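Local coordinates for protein cytochrome P450 reductase (Amycolatopsis methanolica 239, PDB 5OGX) that transfers electrons from NADH, through FAD and a [2Fe-2S] cluster, to the cytochrome P450 GcoA, which O-demethylates guaiacol and other lignin-derived aromatics, at residues 54-60 and 74-80; 125-130 and 155-161; 138-143 and 172-177; 241-247 and 269-275. Residues are numbered along the deposited sequence.

Contact 1 of 4, residues 54-60 and 74-80. Unlike the reference sequence in segment 54-60: G58 (reference Ala). With FES (Fe2/s2 (inorganic) cluster), chain C.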
# COMPACT_ATOMS: atom_id res chain seq x y z
N VAL A 54 -21.32 -16.33 7.64
CA VAL A 54 -19.88 -16.38 7.48
C VAL A 54 -19.24 -16.85 8.78
O VAL A 54 -19.83 -16.76 9.87
CB VAL A 54 -19.28 -15.03 7.06
CG1 VAL A 54 -19.85 -14.60 5.71
CG2 VAL A 54 -19.55 -13.96 8.12
N ASP A 55 -18.04 -17.39 8.65
CA ASP A 55 -17.14 -17.61 9.77
C ASP A 55 -16.18 -16.43 9.80
O ASP A 55 -15.57 -16.10 8.78
CB ASP A 55 -16.38 -18.92 9.61
CG ASP A 55 -15.26 -19.06 10.61
OD1 ASP A 55 -15.55 -19.32 11.79
OD2 ASP A 55 -14.08 -18.91 10.21
N HIS A 56 -16.07 -15.78 10.96
CA HIS A 56 -15.29 -14.55 11.04
C HIS A 56 -13.78 -14.79 11.06
O HIS A 56 -13.03 -13.82 10.99
CB HIS A 56 -15.70 -13.74 12.26
CG HIS A 56 -17.06 -13.14 12.13
ND1 HIS A 56 -17.34 -12.13 11.24
CD2 HIS A 56 -18.23 -13.43 12.75
CE1 HIS A 56 -18.62 -11.80 11.33
NE2 HIS A 56 -19.18 -12.58 12.24
N GLY A 57 -13.34 -16.04 11.14
CA GLY A 57 -11.92 -16.33 11.02
C GLY A 57 -11.08 -15.62 12.07
O GLY A 57 -11.42 -15.61 13.26
N GLY A 58 -9.98 -15.02 11.63
CA GLY A 58 -9.05 -14.39 12.55
C GLY A 58 -9.31 -12.92 12.79
O GLY A 58 -8.40 -12.19 13.19
N ALA A 59 -10.53 -12.47 12.55
CA ALA A 59 -10.87 -11.06 12.69
C ALA A 59 -10.62 -10.59 14.12
O ALA A 59 -11.24 -11.12 15.06
CB ALA A 59 -12.33 -10.82 12.30
N PRO A 60 -9.74 -9.61 14.34
CA PRO A 60 -9.48 -9.14 15.70
C PRO A 60 -10.61 -8.27 16.24
O PRO A 60 -11.34 -7.61 15.49
CB PRO A 60 -8.18 -8.34 15.56
CG PRO A 60 -8.15 -7.93 14.14
CD PRO A 60 -8.86 -8.98 13.34
N ALA A 74 -18.88 -7.86 9.10
CA ALA A 74 -17.77 -8.78 8.94
C ALA A 74 -16.62 -8.05 8.26
O ALA A 74 -16.79 -6.95 7.73
CB ALA A 74 -18.18 -10.01 8.12
N LEU A 75 -15.45 -8.67 8.30
CA LEU A 75 -14.30 -8.21 7.51
C LEU A 75 -14.15 -9.14 6.31
O LEU A 75 -13.95 -10.35 6.48
CB LEU A 75 -13.02 -8.21 8.34
CG LEU A 75 -12.98 -7.36 9.60
CD1 LEU A 75 -11.61 -7.48 10.25
CD2 LEU A 75 -13.31 -5.91 9.24
N ALA A 76 -14.24 -8.57 5.11
CA ALA A 76 -14.13 -9.39 3.90
C ALA A 76 -12.83 -10.20 3.87
O ALA A 76 -12.82 -11.32 3.35
CB ALA A 76 -14.22 -8.51 2.66
N CYS A 77 -11.73 -9.66 4.39
CA CYS A 77 -10.48 -10.41 4.30
C CYS A 77 -10.37 -11.50 5.36
O CYS A 77 -9.44 -12.31 5.29
CB CYS A 77 -9.26 -9.48 4.43
SG CYS A 77 -9.12 -8.76 6.08
N GLN A 78 -11.29 -11.55 6.33
CA GLN A 78 -11.26 -12.61 7.32
C GLN A 78 -12.45 -13.55 7.20
O GLN A 78 -12.36 -14.69 7.67
CB GLN A 78 -11.24 -11.99 8.73
CG GLN A 78 -10.09 -11.03 8.90
CD GLN A 78 -8.77 -11.77 8.86
OE1 GLN A 78 -8.61 -12.79 9.54
NE2 GLN A 78 -7.85 -11.29 8.04
N ALA A 79 -13.52 -13.13 6.56
CA ALA A 79 -14.76 -13.89 6.56
C ALA A 79 -14.75 -14.96 5.48
O ALA A 79 -14.40 -14.69 4.32
CB ALA A 79 -15.96 -12.94 6.36
N ARG A 80 -15.12 -16.18 5.85
CA ARG A 80 -15.33 -17.23 4.88
C ARG A 80 -16.79 -17.67 4.91
O ARG A 80 -17.38 -17.79 5.99
CB ARG A 80 -14.42 -18.44 5.14
CG ARG A 80 -12.93 -18.09 5.10
CD ARG A 80 -12.04 -19.28 5.50
NE ARG A 80 -10.64 -18.96 5.25
CZ ARG A 80 -9.88 -18.23 6.06
NH1 ARG A 80 -10.40 -17.75 7.19
NH2 ARG A 80 -8.62 -17.97 5.75
FE1 FES C . -7.63 -4.64 5.99
FE2 FES C . -9.53 -6.41 5.71
S1 FES C . -9.01 -5.39 7.55
S2 FES C . -8.30 -5.54 4.10
O HOH W 1 -12.95 -17.48 8.33
O HOH W 2 -15.05 -11.23 9.66
O HOH W 3 -9.53 -15.56 8.83
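In the plant-type [2Fe-2S] ferredoxin domain, residues 74-80 carry C77, a ligand of the cluster, and residues 54-60 pack against the residues before and after it. C77 SG binds FE2 at 2.4 Å, a metal ion it shares with C45. Beyond the cysteine the chain joins 54-55 in a two-stranded antiparallel ladder: D55 and R80 form a hydrogen-bonded pair, D55 N to R80 O at 2.8 Å and R80 N to D55 O at 3.0 Å. A CA-H...O contact from A79 CA to D55 O (3.2 Å) extends it. After D55 the chain reverses in a type II' turn, H56 to A59. G57, at positive phi, sits where a CB would clash with Q78 O. Apolar side chains meet between the segments: V54 CB lies 4.0 Å from A79 CB, and A59 CB 4.0 Å from L75 CD1. R80 NE is bonded to G19 O, while its NH1 donates to two waters. One of them, water 3, also accepts from N of G58, alanine in the reference (2.9 Å), and donates to Q78 OE1 (3.0 Å); water 2 links H56 ND1 and L75 N, each at 2.9 Å. The Q78 amide thus faces the turn with its oxygen, whereas its nitrogen reaches back to the cluster ligand, Q78 NE2 donating to C77 SG at 3.4 Å.

Contact 2 of 4, residues 125-130 and 155-161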
# COMPACT_ATOMS: atom_id res chain seq x y z
N ALA A 125 6.69 -14.04 -15.08
CA ALA A 125 6.52 -14.77 -16.33
C ALA A 125 5.54 -14.08 -17.27
O ALA A 125 5.68 -14.18 -18.50
CB ALA A 125 6.06 -16.20 -16.04
N GLU A 126 4.55 -13.38 -16.72
CA GLU A 126 3.52 -12.68 -17.47
C GLU A 126 3.34 -11.28 -16.91
O GLU A 126 3.52 -11.07 -15.70
CB GLU A 126 2.17 -13.42 -17.41
CG GLU A 126 2.28 -14.93 -17.55
CD GLU A 126 2.75 -15.36 -18.94
OE1 GLU A 126 3.23 -16.51 -19.08
OE2 GLU A 126 2.63 -14.54 -19.88
N PRO A 127 2.96 -10.31 -17.74
CA PRO A 127 2.74 -8.95 -17.23
C PRO A 127 1.67 -8.93 -16.15
O PRO A 127 0.66 -9.63 -16.24
CB PRO A 127 2.29 -8.16 -18.46
CG PRO A 127 2.73 -8.96 -19.63
CD PRO A 127 2.81 -10.39 -19.21
N LEU A 128 1.90 -8.10 -15.14
CA LEU A 128 0.92 -7.89 -14.08
C LEU A 128 0.19 -6.58 -14.32
O LEU A 128 0.82 -5.53 -14.51
CB LEU A 128 1.61 -7.85 -12.71
CG LEU A 128 0.65 -7.67 -11.53
CD1 LEU A 128 -0.27 -8.89 -11.47
CD2 LEU A 128 1.43 -7.51 -10.23
N ALA A 129 -1.14 -6.63 -14.32
CA ALA A 129 -1.96 -5.43 -14.37
C ALA A 129 -2.15 -4.91 -12.95
O ALA A 129 -2.59 -5.66 -12.08
CB ALA A 129 -3.33 -5.72 -15.00
N PHE A 130 -1.80 -3.64 -12.73
CA PHE A 130 -1.94 -3.02 -11.40
C PHE A 130 -1.97 -1.50 -11.56
O PHE A 130 -1.63 -0.96 -12.61
CB PHE A 130 -0.80 -3.43 -10.45
CG PHE A 130 0.57 -3.02 -10.95
CD1 PHE A 130 1.30 -3.89 -11.75
CD2 PHE A 130 1.12 -1.79 -10.62
CE1 PHE A 130 2.56 -3.53 -12.24
CE2 PHE A 130 2.39 -1.43 -11.10
CZ PHE A 130 3.10 -2.31 -11.91
N ALA A 155 2.78 1.64 -13.78
CA ALA A 155 2.00 0.53 -14.32
C ALA A 155 2.59 -0.03 -15.61
O ALA A 155 2.32 -1.19 -15.95
CB ALA A 155 0.55 0.98 -14.56
N ASP A 156 3.40 0.76 -16.32
CA ASP A 156 4.05 0.27 -17.53
C ASP A 156 5.22 -0.65 -17.22
O ASP A 156 5.66 -1.39 -18.11
CB ASP A 156 4.53 1.45 -18.37
CG ASP A 156 5.54 2.30 -17.63
OD1 ASP A 156 5.17 2.88 -16.59
OD2 ASP A 156 6.71 2.35 -18.05
N GLU A 157 5.78 -0.57 -16.01
CA GLU A 157 6.85 -1.47 -15.59
C GLU A 157 6.21 -2.75 -15.06
O GLU A 157 6.15 -3.01 -13.86
CB GLU A 157 7.73 -0.78 -14.55
CG GLU A 157 8.32 0.55 -15.03
CD GLU A 157 8.96 1.39 -13.92
OE1 GLU A 157 8.55 1.29 -12.74
OE2 GLU A 157 9.88 2.18 -14.25
N ASP A 158 5.67 -3.54 -15.99
CA ASP A 158 4.74 -4.59 -15.59
C ASP A 158 5.35 -5.98 -15.55
O ASP A 158 4.64 -6.94 -15.24
CB ASP A 158 3.49 -4.59 -16.49
CG ASP A 158 3.80 -4.73 -17.96
OD1 ASP A 158 4.97 -5.00 -18.33
OD2 ASP A 158 2.85 -4.58 -18.76
N LYS A 159 6.65 -6.12 -15.82
CA LYS A 159 7.29 -7.42 -15.82
C LYS A 159 8.35 -7.59 -14.75
O LYS A 159 8.78 -8.73 -14.52
CB LYS A 159 7.93 -7.70 -17.20
CG LYS A 159 6.92 -8.03 -18.28
CD LYS A 159 6.60 -9.51 -18.29
CE LYS A 159 7.59 -10.27 -19.15
NZ LYS A 159 7.58 -11.73 -18.85
N VAL A 160 8.78 -6.52 -14.10
CA VAL A 160 9.79 -6.61 -13.05
C VAL A 160 9.27 -5.78 -11.89
O VAL A 160 9.22 -4.54 -11.98
CB VAL A 160 11.16 -6.11 -13.51
CG1 VAL A 160 12.15 -6.15 -12.35
CG2 VAL A 160 11.68 -6.94 -14.70
N LEU A 161 8.88 -6.44 -10.81
CA LEU A 161 8.34 -5.73 -9.65
C LEU A 161 9.48 -5.21 -8.79
O LEU A 161 10.47 -5.90 -8.56
CB LEU A 161 7.43 -6.65 -8.84
CG LEU A 161 6.31 -7.36 -9.61
CD1 LEU A 161 5.49 -8.25 -8.66
CD2 LEU A 161 5.39 -6.38 -10.35
O HOH W 4 0.22 -2.94 -15.14
O HOH W 5 0.35 -4.54 -17.70
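A single direct backbone hydrogen bond joins the irregular segment 125-130 to the turn that leads into strand 160-166, L128 N to D158 O at 3.0 Å, and two waters bridge the segments beside it. Next to that bond P127 CA makes a CA-H...O contact with D158 O at 3.4 Å. Water 4 accepts from F130 N (3.2 Å) and lies 2.7 Å from L128 O and 2.9 Å from A155 O, competing acceptors; water 5 lies 2.7 Å from D158 OD2, with L128 O a weak 3.4 Å away. The loop 155-159 is bent by an inverse gamma turn centred on E157, whose carbonyl meets the F130 ring edge, E157 O to F130 CZ at 3.7 Å. L128 CD2 and L161 CD2 pack at 4.1 Å. On the surface K159 lies along P127 (CD to CD 4.0 Å), and K159 NZ gives a weak bond to A125 O (3.1 Å) besides one to L124 O. The contact belongs to the FAD-binding beta-barrel domain: the loop after strand 117-124 meets the loop entering edge strand 160-166, while L128 and F130 both rest on P193 of strand 187-194, with L128 also against L103 of strand 101-114.

Contact 3 of 4, residues 138-143 and 172-177. Unlike the reference sequence in segment 172-177: V172 (reference Ile), G176 (reference Arg). With FAD (flavin-adenine dinucleotide), chain B.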
# COMPACT_ATOMS: atom_id res chain seq x y z
N LEU A 138 3.79 -11.52 -0.30
CA LEU A 138 4.78 -12.58 -0.39
C LEU A 138 4.55 -13.59 0.71
O LEU A 138 4.07 -13.26 1.80
CB LEU A 138 6.21 -12.03 -0.29
CG LEU A 138 6.64 -10.86 -1.18
CD1 LEU A 138 8.16 -10.63 -1.05
CD2 LEU A 138 6.26 -11.10 -2.62
N VAL A 139 4.93 -14.84 0.44
CA VAL A 139 4.91 -15.91 1.44
C VAL A 139 6.36 -16.27 1.76
O VAL A 139 7.15 -16.55 0.85
CB VAL A 139 4.13 -17.13 0.94
CG1 VAL A 139 4.06 -18.20 2.04
CG2 VAL A 139 2.73 -16.72 0.51
N VAL A 140 6.70 -16.26 3.04
CA VAL A 140 8.07 -16.58 3.46
C VAL A 140 8.29 -18.07 3.25
O VAL A 140 7.53 -18.89 3.78
CB VAL A 140 8.33 -16.19 4.93
CG1 VAL A 140 9.76 -16.58 5.35
CG2 VAL A 140 8.05 -14.70 5.13
N PRO A 141 9.30 -18.47 2.50
CA PRO A 141 9.49 -19.90 2.22
C PRO A 141 9.73 -20.67 3.51
O PRO A 141 10.46 -20.23 4.40
CB PRO A 141 10.73 -19.94 1.32
CG PRO A 141 11.12 -18.54 1.06
CD PRO A 141 10.37 -17.62 1.96
N GLY A 142 9.08 -21.83 3.62
CA GLY A 142 9.27 -22.71 4.76
C GLY A 142 8.55 -22.28 6.01
O GLY A 142 8.28 -23.10 6.90
N SER A 143 8.23 -21.00 6.10
CA SER A 143 7.59 -20.41 7.27
C SER A 143 6.07 -20.33 7.13
O SER A 143 5.35 -20.59 8.10
CB SER A 143 8.16 -19.02 7.53
OG SER A 143 7.17 -18.17 8.06
N VAL A 172 10.57 -12.19 10.84
CA VAL A 172 10.50 -13.46 10.13
C VAL A 172 10.84 -13.27 8.65
O VAL A 172 11.69 -13.98 8.10
CB VAL A 172 9.12 -14.11 10.32
CG1 VAL A 172 8.89 -15.26 9.34
CG2 VAL A 172 8.97 -14.59 11.76
N ALA A 173 10.19 -12.30 7.99
CA ALA A 173 10.41 -12.12 6.56
C ALA A 173 11.68 -11.34 6.26
O ALA A 173 12.35 -11.63 5.27
CB ALA A 173 9.22 -11.40 5.91
N THR A 174 12.01 -10.33 7.06
CA THR A 174 13.14 -9.46 6.71
C THR A 174 14.44 -10.01 7.27
O THR A 174 15.26 -10.56 6.52
CB THR A 174 12.86 -8.03 7.17
OG1 THR A 174 12.60 -8.00 8.57
CG2 THR A 174 11.65 -7.49 6.43
N ASP A 175 14.64 -9.90 8.59
CA ASP A 175 15.83 -10.43 9.24
C ASP A 175 16.05 -11.90 8.90
O ASP A 175 17.19 -12.34 8.71
CB ASP A 175 15.71 -10.24 10.75
CG ASP A 175 17.00 -9.75 11.41
OD1 ASP A 175 17.93 -9.30 10.70
OD2 ASP A 175 17.07 -9.81 12.65
N GLY A 176 14.97 -12.67 8.78
CA GLY A 176 15.10 -14.10 8.57
C GLY A 176 15.17 -14.59 7.13
O GLY A 176 15.42 -15.78 6.91
N TRP A 177 14.96 -13.73 6.14
CA TRP A 177 14.88 -14.21 4.76
C TRP A 177 15.33 -13.17 3.74
O TRP A 177 16.32 -13.39 3.04
CB TRP A 177 13.45 -14.68 4.47
CG TRP A 177 13.15 -14.96 3.02
CD1 TRP A 177 13.90 -15.71 2.15
CD2 TRP A 177 11.99 -14.53 2.29
NE1 TRP A 177 13.28 -15.75 0.92
CE2 TRP A 177 12.11 -15.03 0.98
CE3 TRP A 177 10.88 -13.75 2.61
CZ2 TRP A 177 11.15 -14.78 -0.01
CZ3 TRP A 177 9.92 -13.51 1.63
CH2 TRP A 177 10.06 -14.03 0.34
PA FAD B . 7.76 -9.73 12.00
O1A FAD B . 8.33 -11.11 12.26
O2A FAD B . 6.31 -9.73 11.62
O5B FAD B . 7.94 -8.77 13.33
C5B FAD B . 9.01 -9.02 14.22
C4B FAD B . 8.75 -8.18 15.50
O4B FAD B . 8.95 -6.91 15.24
C3B FAD B . 7.27 -8.28 15.92
O3B FAD B . 7.19 -8.27 17.27
C2B FAD B . 6.62 -7.03 15.28
O2B FAD B . 5.37 -6.63 16.00
C1B FAD B . 7.55 -6.12 15.35
N9A FAD B . 7.55 -5.25 14.20
C8A FAD B . 6.98 -5.50 13.01
N7A FAD B . 7.23 -4.46 12.21
C5A FAD B . 7.97 -3.57 12.90
C6A FAD B . 8.49 -2.35 12.55
N6A FAD B . 8.52 -1.48 11.40
N1A FAD B . 9.20 -1.66 13.43
C2A FAD B . 9.41 -2.15 14.68
N3A FAD B . 8.90 -3.36 15.03
C4A FAD B . 8.18 -4.06 14.13
N1 FAD B . 7.55 -3.14 4.70
C2 FAD B . 8.66 -2.70 3.86
O2 FAD B . 9.77 -2.78 4.27
N3 FAD B . 8.39 -2.18 2.52
C4 FAD B . 7.07 -2.06 1.98
O4 FAD B . 6.89 -1.62 0.89
C4X FAD B . 5.95 -2.49 2.86
N5 FAD B . 4.61 -2.41 2.35
C5X FAD B . 3.52 -2.82 3.23
C6 FAD B . 2.22 -2.68 2.76
C7 FAD B . 1.19 -3.08 3.61
C7M FAD B . -0.16 -2.88 2.93
C8 FAD B . 1.45 -3.60 4.88
C8M FAD B . 0.27 -4.02 5.74
C9 FAD B . 2.76 -3.72 5.35
C9A FAD B . 3.78 -3.32 4.52
N10 FAD B . 5.16 -3.46 5.03
C10 FAD B . 6.21 -3.02 4.18
C1' FAD B . 5.43 -4.06 6.35
C2' FAD B . 5.82 -5.55 5.95
O2' FAD B . 4.77 -6.28 5.34
C3' FAD B . 6.31 -6.41 7.13
O3' FAD B . 5.41 -6.26 8.19
C4' FAD B . 7.72 -5.99 7.60
O4' FAD B . 8.65 -6.20 6.57
C5' FAD B . 8.16 -6.79 8.84
O5' FAD B . 7.90 -8.16 8.63
P FAD B . 8.85 -9.28 9.36
O1P FAD B . 8.27 -10.63 9.07
O2P FAD B . 10.30 -9.08 9.00
O3P FAD B . 8.73 -8.93 10.96
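V172, which differs from the reference isoleucine, donates its N to FAD O1A at 2.9 Å and turns its side chain toward the other segment, where V172 CG1 meets V140 CG1 at 4.3 Å and S143 OG at 3.6 Å. A173 N follows with a bond to FAD O1P (2.8 Å), its CB packing on V140 CG2 at 3.6 Å. T174 grips FAD O2P twice, through N (2.9 Å) and OG1 (2.6 Å). In this ferredoxin-reductase-type flavin domain, three successive backbone amides, V172 to T174, leading into the helix, thus hold both phosphates of the pyrophosphate, with strand 135-139 and the loop after it packed behind them. D175, in a salt bridge with R167, and G176, arginine in the reference, make no contact with residues 138-143. W177 then folds back over the loop: P141 CD sits 3.5 Å from the centroid of its six-membered ring in a CH-pi contact, V140 CG2 lies 3.9 Å from W177 CE3, and L138 CD1 approaches W177 CH2 at 4.1 Å.

Contact 4 of 4, residues 241-247 and 269-275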
# COMPACT_ATOMS: atom_id res chain seq x y z
N TYR A 241 8.28 14.01 0.64
CA TYR A 241 9.14 14.07 1.82
C TYR A 241 9.49 12.65 2.25
O TYR A 241 8.60 11.80 2.34
CB TYR A 241 8.47 14.81 2.98
CG TYR A 241 8.16 16.26 2.70
CD1 TYR A 241 7.02 16.61 2.00
CD2 TYR A 241 9.00 17.28 3.15
CE1 TYR A 241 6.72 17.93 1.73
CE2 TYR A 241 8.71 18.61 2.89
CZ TYR A 241 7.56 18.93 2.19
OH TYR A 241 7.23 20.24 1.91
N HIS A 242 10.77 12.39 2.52
CA HIS A 242 11.21 11.07 2.97
C HIS A 242 11.69 11.18 4.41
O HIS A 242 12.74 11.77 4.67
CB HIS A 242 12.31 10.54 2.06
CG HIS A 242 12.65 9.10 2.30
ND1 HIS A 242 13.84 8.53 1.91
CD2 HIS A 242 11.93 8.11 2.89
CE1 HIS A 242 13.85 7.25 2.26
NE2 HIS A 242 12.69 6.97 2.84
N GLY A 243 10.92 10.62 5.35
CA GLY A 243 11.29 10.74 6.75
C GLY A 243 12.10 9.55 7.20
O GLY A 243 11.61 8.41 7.18
N VAL A 244 13.35 9.78 7.62
CA VAL A 244 14.25 8.72 8.04
C VAL A 244 14.99 9.18 9.29
O VAL A 244 14.92 10.34 9.70
CB VAL A 244 15.27 8.34 6.95
CG1 VAL A 244 14.58 7.77 5.71
CG2 VAL A 244 16.09 9.56 6.57
N ARG A 245 15.71 8.24 9.90
CA ARG A 245 16.47 8.57 11.10
C ARG A 245 17.70 9.41 10.77
O ARG A 245 18.02 10.35 11.50
CB ARG A 245 16.87 7.28 11.83
CG ARG A 245 15.76 6.70 12.69
CD ARG A 245 16.21 5.42 13.38
NE ARG A 245 16.68 4.43 12.41
CZ ARG A 245 17.93 3.96 12.37
NH1 ARG A 245 18.84 4.40 13.23
NH2 ARG A 245 18.26 3.06 11.45
N GLY A 246 18.42 9.06 9.71
CA GLY A 246 19.66 9.74 9.38
C GLY A 246 19.98 9.59 7.91
O GLY A 246 19.31 8.86 7.18
N ALA A 247 21.05 10.28 7.49
CA ALA A 247 21.41 10.28 6.08
C ALA A 247 21.73 8.87 5.58
O ALA A 247 21.52 8.57 4.40
CB ALA A 247 22.59 11.22 5.82
N VAL A 269 12.43 15.92 -0.58
CA VAL A 269 12.91 16.52 0.67
C VAL A 269 13.18 15.43 1.71
O VAL A 269 12.24 14.95 2.37
CB VAL A 269 11.90 17.53 1.23
CG1 VAL A 269 12.46 18.22 2.47
CG2 VAL A 269 11.48 18.53 0.17
N PRO A 270 14.43 15.03 1.90
CA PRO A 270 14.76 14.18 3.05
C PRO A 270 14.54 14.94 4.34
O PRO A 270 14.74 16.16 4.41
CB PRO A 270 16.25 13.86 2.83
CG PRO A 270 16.48 14.09 1.38
CD PRO A 270 15.58 15.22 1.00
N VAL A 271 14.09 14.22 5.37
CA VAL A 271 13.89 14.79 6.70
C VAL A 271 14.44 13.80 7.71
O VAL A 271 13.96 12.67 7.78
CB VAL A 271 12.41 15.10 7.00
CG1 VAL A 271 12.30 15.93 8.28
CG2 VAL A 271 11.76 15.86 5.83
N LEU A 272 15.44 14.23 8.49
CA LEU A 272 16.16 13.33 9.40
C LEU A 272 15.76 13.62 10.84
O LEU A 272 15.90 14.76 11.31
CB LEU A 272 17.68 13.48 9.25
CG LEU A 272 18.30 13.67 7.87
CD1 LEU A 272 19.83 13.62 7.95
CD2 LEU A 272 17.80 12.68 6.85
N SER A 273 15.31 12.59 11.55
CA SER A 273 14.76 12.75 12.89
C SER A 273 15.79 12.56 14.00
O SER A 273 15.67 13.19 15.06
CB SER A 273 13.60 11.77 13.10
OG SER A 273 14.05 10.44 12.92
N ASP A 274 16.79 11.70 13.81
CA ASP A 274 17.70 11.30 14.87
C ASP A 274 19.13 11.76 14.67
O ASP A 274 19.78 12.20 15.63
CB ASP A 274 17.71 9.77 15.01
CG ASP A 274 16.36 9.20 15.42
OD1 ASP A 274 15.38 9.96 15.56
OD2 ASP A 274 16.27 7.96 15.61
N GLU A 275 19.66 11.67 13.45
CA GLU A 275 21.08 11.93 13.19
C GLU A 275 21.22 13.15 12.30
O GLU A 275 21.15 13.02 11.06
CB GLU A 275 21.74 10.71 12.55
CG GLU A 275 21.89 9.51 13.48
CD GLU A 275 21.83 8.18 12.75
OE1 GLU A 275 22.08 8.16 11.53
OE2 GLU A 275 21.53 7.16 13.41
O HOH W 6 22.70 11.69 9.31
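Four backbone hydrogen bonds join residues 241-244 to residues 269-273 in parallel register: H242 N to V269 O (3.0 Å), V271 N to H242 O (2.9 Å), V244 N to V271 O (3.0 Å) and S273 N to V244 O (2.9 Å). H242 and V244 use both N and O on this neighbour, while Y241 and G243 bond the other way, to strand 210-215 and G216. Past the strands both segments turn a corner, and R245 O accepts two amides, D274 N and E275 N, each at 2.9 Å. Water 6 accepts from A247 N (2.8 Å) and donates to E275 O (2.7 Å). S273 OG donates to D274 OD1 at 3.0 Å. R245 NH1 to E275 OE2 is a long salt bridge of 3.9 Å, E275 OE1 pairs with R115, and the buried Y241 OH and H242 NE2 are satisfied by D292 and G216 O. Y241 CD2 lies 3.5 Å from V269 CB on one sheet face, V244 CG2 3.6 Å from L272 CD2 on the other. The strand axes approach to 4.6 Å, 22° between directions. The parallel strands joined through helix 253-262 form a beta-alpha-beta unit of the Rossmann-like NAD-binding domain.

The four contacts sample the three domains of the reductase. Contacts 2 and 3 share the FAD domain and the same six-stranded sheet; their segments alternate along the chain, with strand 160-166 leading to helix 174-178, and nearest atoms lie about 7 Å apart. Contact 3 binds the FAD pyrophosphate directly, whereas in contact 2 the side chain of L161 stays about 11 Å from the FAD. Contacts 1 and 4 lie on opposite sides of the chain's centre, 38 Å between centres. Contact 3 lies about 13 Å from contact 1, at the iron-sulfur cluster, and about 12 Å from contact 4, in the NAD domain (nearest atoms), which fits electron flow from NADH through FAD to the cluster.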